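Local coordinates for uncharacterized protein (Chaetomium thermophilum, PDB 3LPZ) that probably acts in the Get pathway of tail-anchored protein biogenesis, as an alpha-solenoid of the GET4 family, and probably binds Get5, at residues R97-R105 with D135-L145; V147-E156 with L170-Y178. All coordinates share one frame; numbering follows the deposited sequence. Where two conformers were deposited one is given.

Contact 1. Residues R97-R105 with D135-L145; sequences RGKLLGCLR and DPELHHVVGTL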
# COMPACT_ATOMS: atom_id res chain seq x y z
N ARG A 97 -11.22 15.04 -1.53
CA ARG A 97 -11.01 13.61 -1.31
C ARG A 97 -12.39 12.93 -1.23
O ARG A 97 -12.55 11.84 -1.76
CB ARG A 97 -10.22 13.34 -0.01
CG ARG A 97 -9.87 11.85 0.22
CD ARG A 97 -9.41 11.55 1.69
NE ARG A 97 -8.15 12.24 1.98
CZ ARG A 97 -8.02 13.32 2.77
NH1 ARG A 97 -9.07 13.85 3.43
NH2 ARG A 97 -6.81 13.86 2.91
N GLY A 98 -13.36 13.54 -0.54
CA GLY A 98 -14.68 12.91 -0.42
C GLY A 98 -15.36 12.70 -1.77
O GLY A 98 -16.01 11.67 -2.01
N LYS A 99 -15.24 13.67 -2.66
CA LYS A 99 -15.82 13.52 -4.01
C LYS A 99 -15.15 12.38 -4.77
O LYS A 99 -15.83 11.63 -5.49
CB LYS A 99 -15.72 14.83 -4.79
CG LYS A 99 -16.65 15.90 -4.27
CD LYS A 99 -16.54 17.20 -5.08
CE LYS A 99 -17.36 18.35 -4.45
NZ LYS A 99 -16.76 18.86 -3.18
N LEU A 100 -13.83 12.27 -4.65
CA LEU A 100 -13.09 11.22 -5.37
C LEU A 100 -13.44 9.83 -4.82
O LEU A 100 -13.62 8.88 -5.61
CB LEU A 100 -11.58 11.48 -5.37
CG LEU A 100 -11.17 12.75 -6.15
CD1 LEU A 100 -9.69 13.08 -5.93
CD2 LEU A 100 -11.43 12.60 -7.66
N LEU A 101 -13.57 9.72 -3.50
CA LEU A 101 -13.99 8.44 -2.87
C LEU A 101 -15.42 8.09 -3.24
O LEU A 101 -15.75 6.92 -3.42
CB LEU A 101 -13.83 8.47 -1.33
CG LEU A 101 -12.38 8.56 -0.85
CD1 LEU A 101 -12.37 8.84 0.64
CD2 LEU A 101 -11.60 7.25 -1.16
N GLY A 102 -16.28 9.10 -3.37
CA GLY A 102 -17.65 8.86 -3.81
C GLY A 102 -17.67 8.24 -5.21
O GLY A 102 -18.49 7.33 -5.49
N CYS A 103 -16.81 8.72 -6.11
CA CYS A 103 -16.71 8.11 -7.46
C CYS A 103 -16.11 6.70 -7.40
O CYS A 103 -16.66 5.74 -7.99
CB CYS A 103 -15.87 8.98 -8.41
SG CYS A 103 -16.61 10.60 -8.79
N LEU A 104 -15.00 6.58 -6.68
CA LEU A 104 -14.25 5.32 -6.55
C LEU A 104 -15.13 4.13 -6.18
O LEU A 104 -15.05 3.05 -6.80
CB LEU A 104 -13.15 5.45 -5.48
CG LEU A 104 -12.22 4.23 -5.30
CD1 LEU A 104 -11.48 3.94 -6.59
CD2 LEU A 104 -11.19 4.43 -4.13
N ARG A 105 -15.95 4.33 -5.15
CA ARG A 105 -16.74 3.25 -4.59
C ARG A 105 -17.89 2.85 -5.52
O ARG A 105 -18.49 1.79 -5.34
CB ARG A 105 -17.28 3.64 -3.23
CG ARG A 105 -16.17 3.80 -2.18
CD ARG A 105 -16.80 3.91 -0.80
NE ARG A 105 -15.86 4.15 0.31
CZ ARG A 105 -15.14 3.21 0.93
NH1 ARG A 105 -15.22 1.94 0.52
NH2 ARG A 105 -14.34 3.53 1.95
N ASP A 135 -1.80 10.44 -1.02
CA ASP A 135 -2.64 10.68 0.17
C ASP A 135 -2.86 9.38 0.94
O ASP A 135 -3.27 8.40 0.36
CB ASP A 135 -3.96 11.32 -0.23
CG ASP A 135 -4.86 11.57 0.96
OD1 ASP A 135 -4.51 12.45 1.81
OD2 ASP A 135 -5.93 10.89 1.06
N PRO A 136 -2.53 9.37 2.25
CA PRO A 136 -2.70 8.11 2.97
C PRO A 136 -4.13 7.52 2.97
O PRO A 136 -4.27 6.29 2.83
CB PRO A 136 -2.31 8.49 4.40
CG PRO A 136 -1.18 9.52 4.18
CD PRO A 136 -1.75 10.35 3.04
N GLU A 137 -5.15 8.36 3.16
CA GLU A 137 -6.54 7.86 3.23
C GLU A 137 -6.96 7.30 1.86
O GLU A 137 -7.63 6.27 1.79
CB GLU A 137 -7.53 8.95 3.70
CG GLU A 137 -8.95 8.47 3.88
CD GLU A 137 -9.87 9.55 4.50
OE1 GLU A 137 -9.38 10.54 5.11
OE2 GLU A 137 -11.09 9.40 4.35
N LEU A 138 -6.54 7.94 0.78
CA LEU A 138 -6.83 7.36 -0.55
C LEU A 138 -6.14 6.01 -0.72
O LEU A 138 -6.78 5.04 -1.19
CB LEU A 138 -6.43 8.32 -1.68
CG LEU A 138 -7.24 9.62 -1.83
CD1 LEU A 138 -6.68 10.41 -3.01
CD2 LEU A 138 -8.74 9.34 -2.07
N HIS A 139 -4.86 5.91 -0.31
CA HIS A 139 -4.16 4.61 -0.34
C HIS A 139 -4.89 3.57 0.52
O HIS A 139 -5.03 2.40 0.11
CB HIS A 139 -2.71 4.72 0.15
CG HIS A 139 -1.75 5.23 -0.88
ND1 HIS A 139 -1.58 4.61 -2.11
CD2 HIS A 139 -0.90 6.29 -0.87
CE1 HIS A 139 -0.66 5.26 -2.81
NE2 HIS A 139 -0.24 6.29 -2.09
N HIS A 140 -5.32 3.97 1.71
CA HIS A 140 -6.07 3.07 2.56
C HIS A 140 -7.33 2.49 1.88
O HIS A 140 -7.55 1.28 1.86
CB HIS A 140 -6.47 3.72 3.88
CG HIS A 140 -7.31 2.82 4.73
ND1 HIS A 140 -6.78 1.76 5.43
CD2 HIS A 140 -8.65 2.79 4.96
CE1 HIS A 140 -7.76 1.11 6.06
NE2 HIS A 140 -8.90 1.73 5.80
N VAL A 141 -8.19 3.37 1.40
CA VAL A 141 -9.42 2.95 0.74
C VAL A 141 -9.17 2.08 -0.52
O VAL A 141 -9.80 1.05 -0.66
CB VAL A 141 -10.36 4.14 0.47
CG1 VAL A 141 -11.63 3.63 -0.26
CG2 VAL A 141 -10.72 4.82 1.84
N VAL A 142 -8.25 2.48 -1.39
CA VAL A 142 -7.93 1.69 -2.57
C VAL A 142 -7.42 0.32 -2.10
O VAL A 142 -7.81 -0.73 -2.63
CB VAL A 142 -6.85 2.40 -3.45
CG1 VAL A 142 -6.28 1.46 -4.53
CG2 VAL A 142 -7.45 3.68 -4.08
N GLY A 143 -6.56 0.34 -1.08
CA GLY A 143 -6.01 -0.89 -0.54
C GLY A 143 -7.10 -1.80 -0.00
O GLY A 143 -7.07 -3.02 -0.27
N THR A 144 -8.08 -1.24 0.72
CA THR A 144 -9.18 -2.08 1.24
C THR A 144 -10.08 -2.64 0.13
O THR A 144 -10.55 -3.79 0.22
CB THR A 144 -10.05 -1.39 2.29
OG1 THR A 144 -10.84 -0.35 1.66
CG2 THR A 144 -9.17 -0.79 3.39
N LEU A 145 -10.30 -1.86 -0.91
CA LEU A 145 -11.04 -2.33 -2.06
C LEU A 145 -10.32 -3.51 -2.72
O LEU A 145 -10.96 -4.52 -3.05
CB LEU A 145 -11.26 -1.18 -3.07
CG LEU A 145 -12.61 -0.46 -3.17
CD1 LEU A 145 -13.53 -0.52 -1.92
CD2 LEU A 145 -12.41 0.98 -3.65
O HOH W 1 -12.56 1.48 3.05
O HOH W 2 -13.65 -0.50 1.39
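Arg97 lays its aliphatic stem across Leu138, Arg97 CG to Leu138 CD2 at 3.6 Å, before its guanidinium turns to Asp135. With CG anti to the backbone N (chi1 -175°) the chain runs out to the neighbouring helix, and a bend at chi3 swings the head round to grip the carboxylate side-on: Arg97 NE reaches Asp135 OD2 at 2.8 Å and Arg97 NH2 reaches Asp135 OD1 at 2.9 Å. Both bonds are nearly straight and lie close to the guanidinium plane, though more than 30° out of the carboxylate plane. Asp135 is also the N-cap of helix 136-148, its OD2 accepting from Leu138 N on the anti side and from the face opposite to Arg97 NE. Glu137 OE1 lies over a face of the guanidinium, 3.7 Å from Arg97 NH1, a long pairing of charges alone. Further along, Leu101 CD2 fits between Leu138 CD2 and Val141 CB, and Leu104 meets Leu145 tip to tip. At the far end Val141 CG1 covers one face of the Arg105 guanidinium, while two waters at its edge link NH1 and NH2 to Thr144 OG1. The short segments 97-104 and 136-145 run nearly parallel, at 12°, with helix 112-128 packing against Leu104 and Leu138. The contact is ionic at one end, apolar in the middle and water-bridged at the other, and one carboxylate both pairs with Arg97 and caps the facing helix.

Contact 2. Residues V147-E156 with L170-Y178; sequences VEEGEFEAAE and LARMEYEWY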
# COMPACT_ATOMS: atom_id res chain seq x y z
N VAL A 147 -8.17 -5.62 -1.31
CA VAL A 147 -8.44 -6.74 -0.40
C VAL A 147 -9.81 -7.42 -0.61
O VAL A 147 -9.86 -8.64 -0.76
CB VAL A 147 -8.29 -6.35 1.09
CG1 VAL A 147 -8.75 -7.53 2.04
CG2 VAL A 147 -6.84 -5.93 1.38
N GLU A 148 -10.90 -6.64 -0.63
CA GLU A 148 -12.26 -7.18 -0.87
C GLU A 148 -12.37 -7.97 -2.18
O GLU A 148 -13.12 -8.94 -2.27
CB GLU A 148 -13.31 -6.06 -0.91
CG GLU A 148 -13.52 -5.35 0.40
CD GLU A 148 -14.37 -4.10 0.27
OE1 GLU A 148 -14.89 -3.81 -0.85
OE2 GLU A 148 -14.53 -3.41 1.30
N GLU A 149 -11.65 -7.53 -3.19
CA GLU A 149 -11.69 -8.14 -4.51
C GLU A 149 -10.65 -9.26 -4.67
O GLU A 149 -10.49 -9.78 -5.77
CB GLU A 149 -11.40 -7.06 -5.57
CG GLU A 149 -12.49 -6.02 -5.66
CD GLU A 149 -11.99 -4.68 -6.17
OE1 GLU A 149 -10.96 -4.63 -6.89
OE2 GLU A 149 -12.65 -3.66 -5.86
N GLY A 150 -9.94 -9.59 -3.59
CA GLY A 150 -8.90 -10.64 -3.65
C GLY A 150 -7.65 -10.28 -4.44
O GLY A 150 -6.91 -11.15 -4.86
N GLU A 151 -7.40 -8.99 -4.64
CA GLU A 151 -6.15 -8.55 -5.28
C GLU A 151 -5.09 -8.20 -4.22
O GLU A 151 -4.79 -7.02 -3.98
CB GLU A 151 -6.42 -7.33 -6.16
CG GLU A 151 -7.38 -7.60 -7.36
CD GLU A 151 -6.79 -8.52 -8.43
OE1 GLU A 151 -5.55 -8.63 -8.53
OE2 GLU A 151 -7.57 -9.14 -9.18
N PHE A 152 -4.50 -9.24 -3.64
CA PHE A 152 -3.71 -9.08 -2.43
C PHE A 152 -2.37 -8.35 -2.73
O PHE A 152 -1.94 -7.48 -1.97
CB PHE A 152 -3.48 -10.45 -1.75
CG PHE A 152 -4.71 -11.02 -1.04
CD1 PHE A 152 -5.95 -10.37 -1.06
CD2 PHE A 152 -4.62 -12.23 -0.36
CE1 PHE A 152 -7.07 -10.89 -0.39
CE2 PHE A 152 -5.76 -12.80 0.33
CZ PHE A 152 -6.98 -12.12 0.30
N GLU A 153 -1.73 -8.71 -3.85
CA GLU A 153 -0.46 -8.10 -4.25
C GLU A 153 -0.61 -6.59 -4.49
O GLU A 153 0.23 -5.77 -4.03
CB GLU A 153 0.08 -8.78 -5.51
CG GLU A 153 1.53 -8.53 -5.81
CD GLU A 153 2.17 -9.69 -6.56
OE1 GLU A 153 1.98 -9.79 -7.79
OE2 GLU A 153 2.85 -10.51 -5.91
N ALA A 154 -1.66 -6.22 -5.20
CA ALA A 154 -1.98 -4.83 -5.45
C ALA A 154 -2.34 -4.11 -4.11
O ALA A 154 -1.91 -2.97 -3.88
CB ALA A 154 -3.12 -4.73 -6.48
N ALA A 155 -3.09 -4.78 -3.23
CA ALA A 155 -3.45 -4.17 -1.95
C ALA A 155 -2.21 -3.81 -1.12
O ALA A 155 -2.18 -2.75 -0.50
CB ALA A 155 -4.39 -5.07 -1.14
N GLU A 156 -1.20 -4.69 -1.11
CA GLU A 156 0.00 -4.48 -0.26
C GLU A 156 0.68 -3.16 -0.58
O GLU A 156 1.07 -2.42 0.34
CB GLU A 156 1.02 -5.60 -0.42
CG GLU A 156 0.57 -6.96 0.11
CD GLU A 156 1.55 -8.08 -0.27
OE1 GLU A 156 2.16 -8.05 -1.38
OE2 GLU A 156 1.72 -8.98 0.54
N LEU A 170 -3.96 -4.84 6.45
CA LEU A 170 -2.89 -5.58 5.79
C LEU A 170 -2.56 -6.89 6.51
O LEU A 170 -2.40 -7.92 5.88
CB LEU A 170 -1.63 -4.70 5.63
CG LEU A 170 -0.42 -5.34 4.92
CD1 LEU A 170 -0.80 -5.75 3.45
CD2 LEU A 170 0.78 -4.39 4.93
N ALA A 171 -2.43 -6.84 7.83
CA ALA A 171 -2.11 -8.03 8.61
C ALA A 171 -3.22 -9.11 8.49
O ALA A 171 -2.92 -10.31 8.34
CB ALA A 171 -1.88 -7.64 10.09
N ARG A 172 -4.48 -8.68 8.52
CA ARG A 172 -5.62 -9.62 8.34
C ARG A 172 -5.69 -10.19 6.93
O ARG A 172 -6.04 -11.37 6.75
CB ARG A 172 -6.95 -8.95 8.70
CG ARG A 172 -7.11 -8.76 10.20
CD ARG A 172 -8.53 -8.28 10.60
NE ARG A 172 -8.52 -7.76 11.97
CZ ARG A 172 -8.45 -8.51 13.07
NH1 ARG A 172 -8.36 -9.84 12.98
NH2 ARG A 172 -8.47 -7.95 14.27
N MET A 173 -5.33 -9.38 5.95
CA MET A 173 -5.20 -9.86 4.57
C MET A 173 -4.07 -10.89 4.46
O MET A 173 -4.25 -11.95 3.86
CB MET A 173 -4.98 -8.70 3.59
CG MET A 173 -4.91 -9.12 2.10
SD MET A 173 -3.74 -8.12 1.15
CE MET A 173 -2.24 -8.97 1.66
N GLU A 174 -2.91 -10.58 5.02
CA GLU A 174 -1.81 -11.55 5.03
C GLU A 174 -2.21 -12.83 5.77
O GLU A 174 -1.81 -13.92 5.35
CB GLU A 174 -0.50 -10.99 5.62
CG GLU A 174 0.14 -9.75 4.91
CD GLU A 174 0.57 -9.96 3.48
OE1 GLU A 174 0.65 -11.11 2.99
OE2 GLU A 174 0.84 -8.94 2.81
N TYR A 175 -2.95 -12.71 6.86
CA TYR A 175 -3.43 -13.90 7.55
C TYR A 175 -4.39 -14.73 6.66
O TYR A 175 -4.28 -15.96 6.62
CB TYR A 175 -4.12 -13.59 8.90
CG TYR A 175 -4.25 -14.86 9.70
CD1 TYR A 175 -3.14 -15.38 10.35
CD2 TYR A 175 -5.44 -15.57 9.74
CE1 TYR A 175 -3.20 -16.55 11.05
CE2 TYR A 175 -5.52 -16.79 10.46
CZ TYR A 175 -4.37 -17.27 11.10
OH TYR A 175 -4.37 -18.44 11.82
N GLU A 176 -5.32 -14.07 5.97
CA GLU A 176 -6.22 -14.79 5.02
C GLU A 176 -5.42 -15.49 3.93
O GLU A 176 -5.74 -16.63 3.53
CB GLU A 176 -7.26 -13.85 4.38
CG GLU A 176 -8.35 -13.38 5.34
CD GLU A 176 -9.13 -14.53 5.99
OE1 GLU A 176 -9.61 -15.44 5.27
OE2 GLU A 176 -9.26 -14.54 7.23
N TRP A 177 -4.39 -14.82 3.44
CA TRP A 177 -3.54 -15.41 2.42
C TRP A 177 -2.79 -16.63 2.97
O TRP A 177 -2.71 -17.67 2.32
CB TRP A 177 -2.56 -14.38 1.91
CG TRP A 177 -2.14 -14.53 0.48
CD1 TRP A 177 -2.48 -15.53 -0.40
CD2 TRP A 177 -1.31 -13.62 -0.24
NE1 TRP A 177 -1.89 -15.30 -1.63
CE2 TRP A 177 -1.18 -14.12 -1.57
CE3 TRP A 177 -0.64 -12.43 0.10
CZ2 TRP A 177 -0.41 -13.47 -2.55
CZ3 TRP A 177 0.10 -11.77 -0.87
CH2 TRP A 177 0.21 -12.30 -2.19
N TYR A 178 -2.24 -16.49 4.18
CA TYR A 178 -1.56 -17.61 4.86
C TYR A 178 -2.44 -18.86 5.01
O TYR A 178 -1.95 -19.99 4.90
CB TYR A 178 -1.10 -17.14 6.24
CG TYR A 178 -0.89 -18.26 7.25
CD1 TYR A 178 0.15 -19.18 7.10
CD2 TYR A 178 -1.73 -18.39 8.35
CE1 TYR A 178 0.36 -20.18 8.02
CE2 TYR A 178 -1.53 -19.41 9.30
CZ TYR A 178 -0.47 -20.30 9.12
OH TYR A 178 -0.25 -21.32 10.04
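This is a knobs-into-holes contact between antiparallel neighbours of the solenoid, where the last turn of helix 136-148, through Val147, and the start of helix 152-159 meet helix 166-179; the short axes of 152-156 and 170-178 lie 10.9 Å apart at 157°. Met173 is one knob, seated among Val147, Phe152, Ala155 and Glu156. Its CG stands over the centre of the Phe152 ring, 3.6 Å from the centroid, and the bent chain then brings SD obliquely beside the same ring, a Met-aromatic contact. Phe152 in turn directs its edge at the face of Trp177, a T-shaped pair with planes at 79° and CD2 of Phe152 3.5 Å from CG of Trp177. Phe152 CB adds a CH-pi contact over the six-membered ring of the indole. Replacing Trp177 by an alanine is likely to leave the edge of Phe152 without its aromatic face and to open a gap beside Glu156. That glutamate is the second knob, among Leu170, Met173, Glu174 and Trp177. Glu156 OE2 lies at the edge of the indole and so close to Glu174 OE2 that one acid probably carries a proton, though so short a separation is doubtful in detail. Glu156 OE1 forms a salt bridge with Arg192 of helix 186-199, which also touches Glu174. Helix 186-199 thus borders the acidic pair, Tyr146 of helix 136-148 packs on Ala155, and helix 203-220 lines Ala171 and Tyr175 on helix 166-179.

Contacts 1 and 2 follow one another along the chain, the first complete before the second begins, and their centres lie about 17 Å apart. Helix 136-148 serves both: most of its length faces helix 94-104 in contact 1, and its last turn, through Val147, enters contact 2. The two also touch directly, Gly143 O lying 3.5 Å from Ala155 CB. A near-parallel pair of helices that skips over helix 112-128 is thereby followed by a near-antiparallel pair, consistent with the serial build-up of an alpha-solenoid. Both contacts lie near the middle of this elongated chain, where contact 1 joins alternate helices and contact 2 links helix 166-179 to the two before it.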